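Local structure of Phospholipase/Carboxylesterase (Dyadobacter fermentans, 4H0C) at residues 73-76 against 77-81; 85-88 against 89-93; 167-170 against 171-174. The protein probably hydrolyses carboxylic esters, and perhaps palmitoyl thioesters of proteins, as a member of the alpha/beta-hydrolase superfamily. All blocks are in the same frame, centred on the assembly; numbering follows the deposited sequence.

Contact 1: residues 73-76 against 77-81; sequences QNQP and ALDSA
The backbone N of Asp79 donates to the side-chain oxygen OE1 of Gln75 at 2.9 Å, with an N-H...O angle of 157°. This bond lies at the N-terminal end of helix 77-94 in the alpha/beta-hydrolase fold, where a side chain takes an N-H of the first turn. The donor stands 20° from the plane of the Gln75 amide. That amide arrives by a bend: CG is anti to the carbonyl carbon (chi1 -70°) and the chain folds again at chi2, bringing the amide back over the start of the helix. There the Gln75 and Asp79 side chains cross at about a right angle, and NE2 of Gln75 makes a weak hydrogen bond to OD1 of Asp79 at 3.0 Å. Arg120 of helix 109-120 also touches the Asp79 side chain. With a leucine in place of Gln75, the Asp79 N-H would probably lose its side-chain acceptor and the Asp79 carboxylate its weak amide tether, so that this carboxylate could turn more freely.

Across the cis peptide before Pro76, Leu78 N reaches Asn74 O at 2.9 Å; past it, Ser80 N reaches Pro76 O at 3.0 Å. The Asn74 amide faces the preceding loop, with OD1 taking Tyr65 N and ND2 giving to Ser66 O. Over the face of the Gln75 amide turned away from the Asp79 carboxylate, Leu78 CD2 lies 3.8 Å from Gln75 NE2.

Contact 2: residues 85-88 against 89-93; sequences VGEV and VAEIE
Glu87 and Glu91, one turn apart, bring their carboxylates together with their planes turned 56° against each other. OE2 of Glu87 lies 3.1 Å from OE1 of Glu91, a pair of acceptors with like charge, and equally near CG of Glu91. Different first torsions set up this meeting. Glu87 starts with CG anti to its N (chi1 178°) and bends at chi2, whereas Glu91 starts anti to its carbonyl carbon and runs extended beyond CG. Lys9 touches the Glu87 side chain and forms a long, weak ion pair with Glu91 OE1, which may ease the repulsion.

Both residues sit on helix 77-94, which packs against the central sheet of the alpha/beta-hydrolase fold through a different face. On that face Val88 and Ile92 lie side by side and point the same way, with CG1 of Val88 3.8 Å from CD1 of Ile92. Both touch Val26 on strand 23-28. Val89 turns to Phe104 of strand 102-107 and to Tyr117 of helix 109-120. The backbone is regular: Val89 N meets Val85 O at 2.9 Å, nearly straight at 172°, and Ile92 N meets Val88 O at 3.0 Å.

Contact 3: residues 167-170 against 171-174; sequences VSRV and QESV
Helix 167-179 is the connection of a beta-alpha-beta crossover between the parallel strands 153-160 and 183-190, and its first turns join Arg169 to Glu172 by a salt bridge. NE of Arg169 gives its hydrogen to OE1 of Glu172 at 2.8 Å. The oxygen lies at the guanidinium edge, 7° out of its plane, and is met nearly along its own C-O axis, although the two flat groups are turned 37° apart. Arg169 leaves the backbone with CG anti to N (chi1 178°) and then bends at chi2 and chi3, which doubles the chain back toward the acid one turn on. Its other end is claimed by the loop after strand 127-131, with NH1 bonded to the carbonyls of Leu135 and Gly137.

Two waters extend the bridge. One donates to Glu172 OE1 and pairs with Ser168 OG; a second accepts from Arg169 NH2 and donates to Glu172 OE2 at 2.9 Å.

Toward the sheet, Val170 packs on Ile156 and Thr158, while its CG1 lies 4.3 Å from CG2 of Val174. The carbonyl oxygen of Arg169 is gripped twice by Ser173: the backbone N comes to 2.9 Å on one face of the carbonyl plane, and the hydroxyl OG, also hydrogen-bonded to Leu135 N, donates from the opposite face at 2.8 Å.

How the contacts relate
Contacts 1 and 2 share helix 77-94 and follow one another along it, their centres 18 Å apart. Contact 3 sits on helix 167-179, about 16 Å from contact 2 between nearest atoms and across the centre of the chain. None is wholly core or wholly surface; each mixes buried and exposed residues. Chemistry follows position. At the helix start, contact 1 uses a side-chain amide to take a first-turn N-H. Further along, in the second half of the helix, contact 2 sets valines and an isoleucine against the sheet and crowds two acids on another face. Contact 3 also presents valines to its strands, but pairs opposite charges, with bridging waters.

Contact 1: residues 73-76 against 77-81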
loop_
_atom_site.group_PDB
_atom_site.type_symbol
_atom_site.label_atom_id
_atom_site.label_comp_id
_atom_site.label_asym_id
_atom_site.label_seq_id
_atom_site.Cartn_x
_atom_site.Cartn_y
_atom_site.Cartn_z
ATOM N N GLN A 73 12.623 -15.509 4.017
ATOM C CA GLN A 73 12.945 -15.076 5.390
ATOM C C GLN A 73 11.846 -14.211 5.982
ATOM O O GLN A 73 11.777 -14.046 7.200
ATOM C CB GLN A 73 14.313 -14.378 5.457
ATOM C CG GLN A 73 15.464 -15.344 5.204
ATOM C CD GLN A 73 16.784 -14.642 4.999
ATOM O OE1 GLN A 73 16.886 -13.427 5.151
ATOM N NE2 GLN A 73 17.816 -15.416 4.641
ATOM N N ASN A 74 10.973 -13.697 5.116
ATOM C CA ASN A 74 9.813 -12.880 5.516
ATOM C C ASN A 74 8.519 -13.649 5.514
ATOM O O ASN A 74 7.445 -13.066 5.712
ATOM C CB ASN A 74 9.680 -11.627 4.640
ATOM C CG ASN A 74 10.530 -10.473 5.168
ATOM O OD1 ASN A 74 10.589 -10.250 6.387
ATOM N ND2 ASN A 74 11.168 -9.722 4.266
ATOM N N GLN A 75 8.631 -14.957 5.288
ATOM C CA GLN A 75 7.477 -15.859 5.238
ATOM C C GLN A 75 7.475 -16.734 6.483
ATOM O O GLN A 75 8.552 -17.122 6.953
ATOM C CB GLN A 75 7.548 -16.723 3.977
ATOM C CG GLN A 75 7.312 -15.951 2.687
ATOM C CD GLN A 75 5.884 -15.440 2.538
ATOM O OE1 GLN A 75 5.090 -15.452 3.491
ATOM N NE2 GLN A 75 5.549 -14.983 1.337
ATOM N N PRO A 76 6.287 -17.096 7.001
ATOM C CA PRO A 76 4.919 -16.912 6.475
ATOM C C PRO A 76 4.220 -15.593 6.829
ATOM O O PRO A 76 3.093 -15.395 6.403
ATOM C CB PRO A 76 4.164 -18.091 7.101
ATOM C CG PRO A 76 4.835 -18.222 8.429
ATOM C CD PRO A 76 6.293 -18.056 8.118
ATOM N N ALA A 77 4.885 -14.695 7.558
ATOM C CA ALA A 77 4.280 -13.416 7.967
ATOM C C ALA A 77 3.781 -12.602 6.777
ATOM O O ALA A 77 2.662 -12.044 6.825
ATOM C CB ALA A 77 5.263 -12.595 8.789
ATOM N N LEU A 78 4.577 -12.563 5.706
ATOM C CA LEU A 78 4.182 -11.813 4.496
ATOM C C LEU A 78 2.878 -12.358 3.890
ATOM O O LEU A 78 1.951 -11.587 3.645
ATOM C CB LEU A 78 5.311 -11.765 3.440
ATOM C CG LEU A 78 4.909 -11.103 2.101
ATOM C CD1 LEU A 78 4.544 -9.636 2.308
ATOM C CD2 LEU A 78 6.028 -11.235 1.059
ATOM N N ASP A 79 2.806 -13.681 3.672
ATOM C CA ASP A 79 1.595 -14.307 3.150
ATOM C C ASP A 79 0.430 -13.995 4.061
ATOM O O ASP A 79 -0.674 -13.719 3.586
ATOM C CB ASP A 79 1.757 -15.817 3.020
ATOM C CG ASP A 79 2.492 -16.219 1.764
ATOM O OD1 ASP A 79 2.619 -15.372 0.841
ATOM O OD2 ASP A 79 2.937 -17.397 1.698
ATOM N N SER A 80 0.681 -14.022 5.374
ATOM C CA SER A 80 -0.366 -13.692 6.338
ATOM C C SER A 80 -0.805 -12.235 6.182
ATOM O O SER A 80 -2.002 -11.927 6.260
ATOM C CB SER A 80 0.102 -13.956 7.770
ATOM O OG SER A 80 -1.017 -13.931 8.641
ATOM N N ALA A 81 0.162 -11.344 5.986
ATOM C CA ALA A 81 -0.149 -9.912 5.755
ATOM C C ALA A 81 -1.003 -9.747 4.483
ATOM O O ALA A 81 -2.038 -9.037 4.495
ATOM C CB ALA A 81 1.135 -9.087 5.698
#

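Contact 2: residues 85-88 against 89-93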
loop_
_atom_site.group_PDB
_atom_site.type_symbol
_atom_site.label_atom_id
_atom_site.label_comp_id
_atom_site.label_asym_id
_atom_site.label_seq_id
_atom_site.Cartn_x
_atom_site.Cartn_y
_atom_site.Cartn_z
ATOM N N VAL A 85 -4.958 -8.202 4.035
ATOM C CA VAL A 85 -5.346 -7.108 3.119
ATOM C C VAL A 85 -6.465 -7.618 2.230
ATOM O O VAL A 85 -7.483 -6.938 2.024
ATOM C CB VAL A 85 -4.162 -6.600 2.275
ATOM C CG1 VAL A 85 -4.625 -5.574 1.231
ATOM C CG2 VAL A 85 -3.057 -6.069 3.189
ATOM N N GLY A 86 -6.295 -8.844 1.735
ATOM C CA GLY A 86 -7.311 -9.483 0.894
ATOM C C GLY A 86 -8.654 -9.633 1.602
ATOM O O GLY A 86 -9.717 -9.472 0.984
ATOM N N GLU A 87 -8.623 -9.998 2.885
ATOM C CA GLU A 87 -9.861 -10.055 3.705
ATOM C C GLU A 87 -10.554 -8.688 3.782
ATOM O O GLU A 87 -11.801 -8.594 3.665
ATOM C CB GLU A 87 -9.563 -10.580 5.120
ATOM C CG GLU A 87 -10.768 -10.624 6.056
ATOM C CD GLU A 87 -11.973 -11.366 5.481
ATOM O OE1 GLU A 87 -11.803 -12.502 4.995
ATOM O OE2 GLU A 87 -13.102 -10.824 5.513
ATOM N N VAL A 88 -9.756 -7.632 4.001
ATOM C CA VAL A 88 -10.298 -6.278 4.070
ATOM C C VAL A 88 -10.964 -5.906 2.744
ATOM O O VAL A 88 -12.119 -5.437 2.733
ATOM C CB VAL A 88 -9.200 -5.236 4.425
ATOM C CG1 VAL A 88 -9.729 -3.801 4.267
ATOM C CG2 VAL A 88 -8.651 -5.480 5.833
ATOM N N VAL A 89 -10.254 -6.142 1.628
ATOM C CA VAL A 89 -10.844 -5.898 0.289
ATOM C C VAL A 89 -12.141 -6.678 0.094
ATOM O O VAL A 89 -13.155 -6.109 -0.362
ATOM C CB VAL A 89 -9.854 -6.159 -0.871
ATOM C CG1 VAL A 89 -10.557 -6.068 -2.227
ATOM C CG2 VAL A 89 -8.644 -5.202 -0.774
ATOM N N ALA A 90 -12.127 -7.962 0.458
ATOM C CA ALA A 90 -13.326 -8.790 0.362
ATOM C C ALA A 90 -14.482 -8.222 1.186
ATOM O O ALA A 90 -15.623 -8.192 0.721
ATOM C CB ALA A 90 -13.025 -10.231 0.786
ATOM N N GLU A 91 -14.197 -7.776 2.407
ATOM C CA GLU A 91 -15.248 -7.170 3.258
ATOM C C GLU A 91 -15.872 -5.933 2.603
ATOM O O GLU A 91 -17.105 -5.791 2.546
ATOM C CB GLU A 91 -14.701 -6.828 4.646
ATOM C CG GLU A 91 -14.456 -8.049 5.522
ATOM C CD GLU A 91 -14.096 -7.708 6.966
ATOM O OE1 GLU A 91 -13.527 -8.583 7.650
ATOM O OE2 GLU A 91 -14.378 -6.574 7.421
ATOM N N ILE A 92 -15.011 -5.061 2.079
ATOM C CA ILE A 92 -15.457 -3.850 1.397
ATOM C C ILE A 92 -16.364 -4.199 0.215
ATOM O O ILE A 92 -17.465 -3.626 0.069
ATOM C CB ILE A 92 -14.272 -2.971 0.961
ATOM C CG1 ILE A 92 -13.545 -2.472 2.204
ATOM C CG2 ILE A 92 -14.760 -1.765 0.146
ATOM C CD1 ILE A 92 -12.148 -1.911 1.962
ATOM N N GLU A 93 -15.932 -5.151 -0.617
ATOM C CA GLU A 93 -16.761 -5.535 -1.750
ATOM C C GLU A 93 -18.085 -6.138 -1.289
ATOM O O GLU A 93 -19.105 -5.890 -1.918
ATOM C CB GLU A 93 -16.030 -6.491 -2.693
ATOM C CG GLU A 93 -14.812 -5.849 -3.356
ATOM C CD GLU A 93 -14.092 -6.814 -4.283
ATOM O OE1 GLU A 93 -13.094 -7.418 -3.859
ATOM O OE2 GLU A 93 -14.535 -6.993 -5.425
#

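Contact 3: residues 167-170 against 171-174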
loop_
_atom_site.group_PDB
_atom_site.type_symbol
_atom_site.label_atom_id
_atom_site.label_comp_id
_atom_site.label_asym_id
_atom_site.label_seq_id
_atom_site.Cartn_x
_atom_site.Cartn_y
_atom_site.Cartn_z
ATOM N N VAL A 167 16.546 3.546 -4.911
ATOM C CA VAL A 167 15.852 4.123 -6.050
ATOM C C VAL A 167 15.684 3.056 -7.137
ATOM O O VAL A 167 14.650 3.024 -7.828
ATOM C CB VAL A 167 16.596 5.362 -6.582
ATOM C CG1 VAL A 167 15.941 5.888 -7.837
ATOM C CG2 VAL A 167 16.623 6.464 -5.531
ATOM N N SER A 168 16.691 2.188 -7.282
ATOM C CA SER A 168 16.637 1.092 -8.256
ATOM C C SER A 168 15.384 0.224 -8.120
ATOM O O SER A 168 14.807 -0.163 -9.121
ATOM C CB SER A 168 17.892 0.212 -8.185
ATOM O OG SER A 168 18.002 -0.419 -6.921
ATOM N N ARG A 169 14.976 -0.088 -6.891
ATOM C CA ARG A 169 13.774 -0.916 -6.677
ATOM C C ARG A 169 12.477 -0.159 -6.971
ATOM O O ARG A 169 11.530 -0.730 -7.495
ATOM C CB ARG A 169 13.753 -1.552 -5.273
ATOM C CG ARG A 169 12.506 -2.389 -4.942
ATOM C CD ARG A 169 12.156 -3.462 -5.983
ATOM N NE ARG A 169 13.199 -4.492 -6.098
ATOM C CZ ARG A 169 13.305 -5.582 -5.341
ATOM N NH1 ARG A 169 12.397 -5.854 -4.397
ATOM N NH2 ARG A 169 14.326 -6.429 -5.551
ATOM N N VAL A 170 12.437 1.135 -6.678
ATOM C CA VAL A 170 11.278 1.937 -7.087
ATOM C C VAL A 170 11.151 1.944 -8.627
ATOM O O VAL A 170 10.050 1.728 -9.166
ATOM C CB VAL A 170 11.343 3.369 -6.500
ATOM C CG1 VAL A 170 10.288 4.282 -7.126
ATOM C CG2 VAL A 170 11.156 3.300 -4.994
ATOM N N GLN A 171 12.277 2.150 -9.324
ATOM C CA GLN A 171 12.312 2.096 -10.816
ATOM C C GLN A 171 11.806 0.751 -11.350
ATOM O O GLN A 171 10.947 0.710 -12.254
ATOM C CB GLN A 171 13.715 2.426 -11.351
ATOM C CG GLN A 171 14.117 3.861 -11.069
ATOM C CD GLN A 171 15.587 4.188 -11.336
ATOM O OE1 GLN A 171 16.498 3.354 -11.172
ATOM N NE2 GLN A 171 15.828 5.429 -11.723
ATOM N N GLU A 172 12.294 -0.337 -10.762
ATOM C CA GLU A 172 11.869 -1.694 -11.139
ATOM C C GLU A 172 10.384 -1.865 -10.938
ATOM O O GLU A 172 9.708 -2.471 -11.785
ATOM C CB GLU A 172 12.601 -2.773 -10.333
ATOM C CG GLU A 172 14.081 -2.834 -10.591
ATOM C CD GLU A 172 14.825 -3.781 -9.660
ATOM O OE1 GLU A 172 14.644 -3.722 -8.419
ATOM O OE2 GLU A 172 15.618 -4.587 -10.180
ATOM N N SER A 173 9.887 -1.352 -9.803
ATOM C CA SER A 173 8.459 -1.428 -9.452
ATOM C C SER A 173 7.628 -0.664 -10.468
ATOM O O SER A 173 6.586 -1.158 -10.935
ATOM C CB SER A 173 8.203 -0.913 -8.013
ATOM O OG SER A 173 8.918 -1.706 -7.075
ATOM N N VAL A 174 8.082 0.533 -10.824
ATOM C CA VAL A 174 7.405 1.339 -11.849
ATOM C C VAL A 174 7.319 0.576 -13.191
ATOM O O VAL A 174 6.249 0.515 -13.854
ATOM C CB VAL A 174 8.113 2.714 -12.018
ATOM C CG1 VAL A 174 7.552 3.491 -13.204
ATOM C CG2 VAL A 174 8.008 3.538 -10.733
HETATM O O HOH W 1 16.840 -3.001 -6.928
HETATM O O HOH W 2 15.878 -6.550 -8.021
#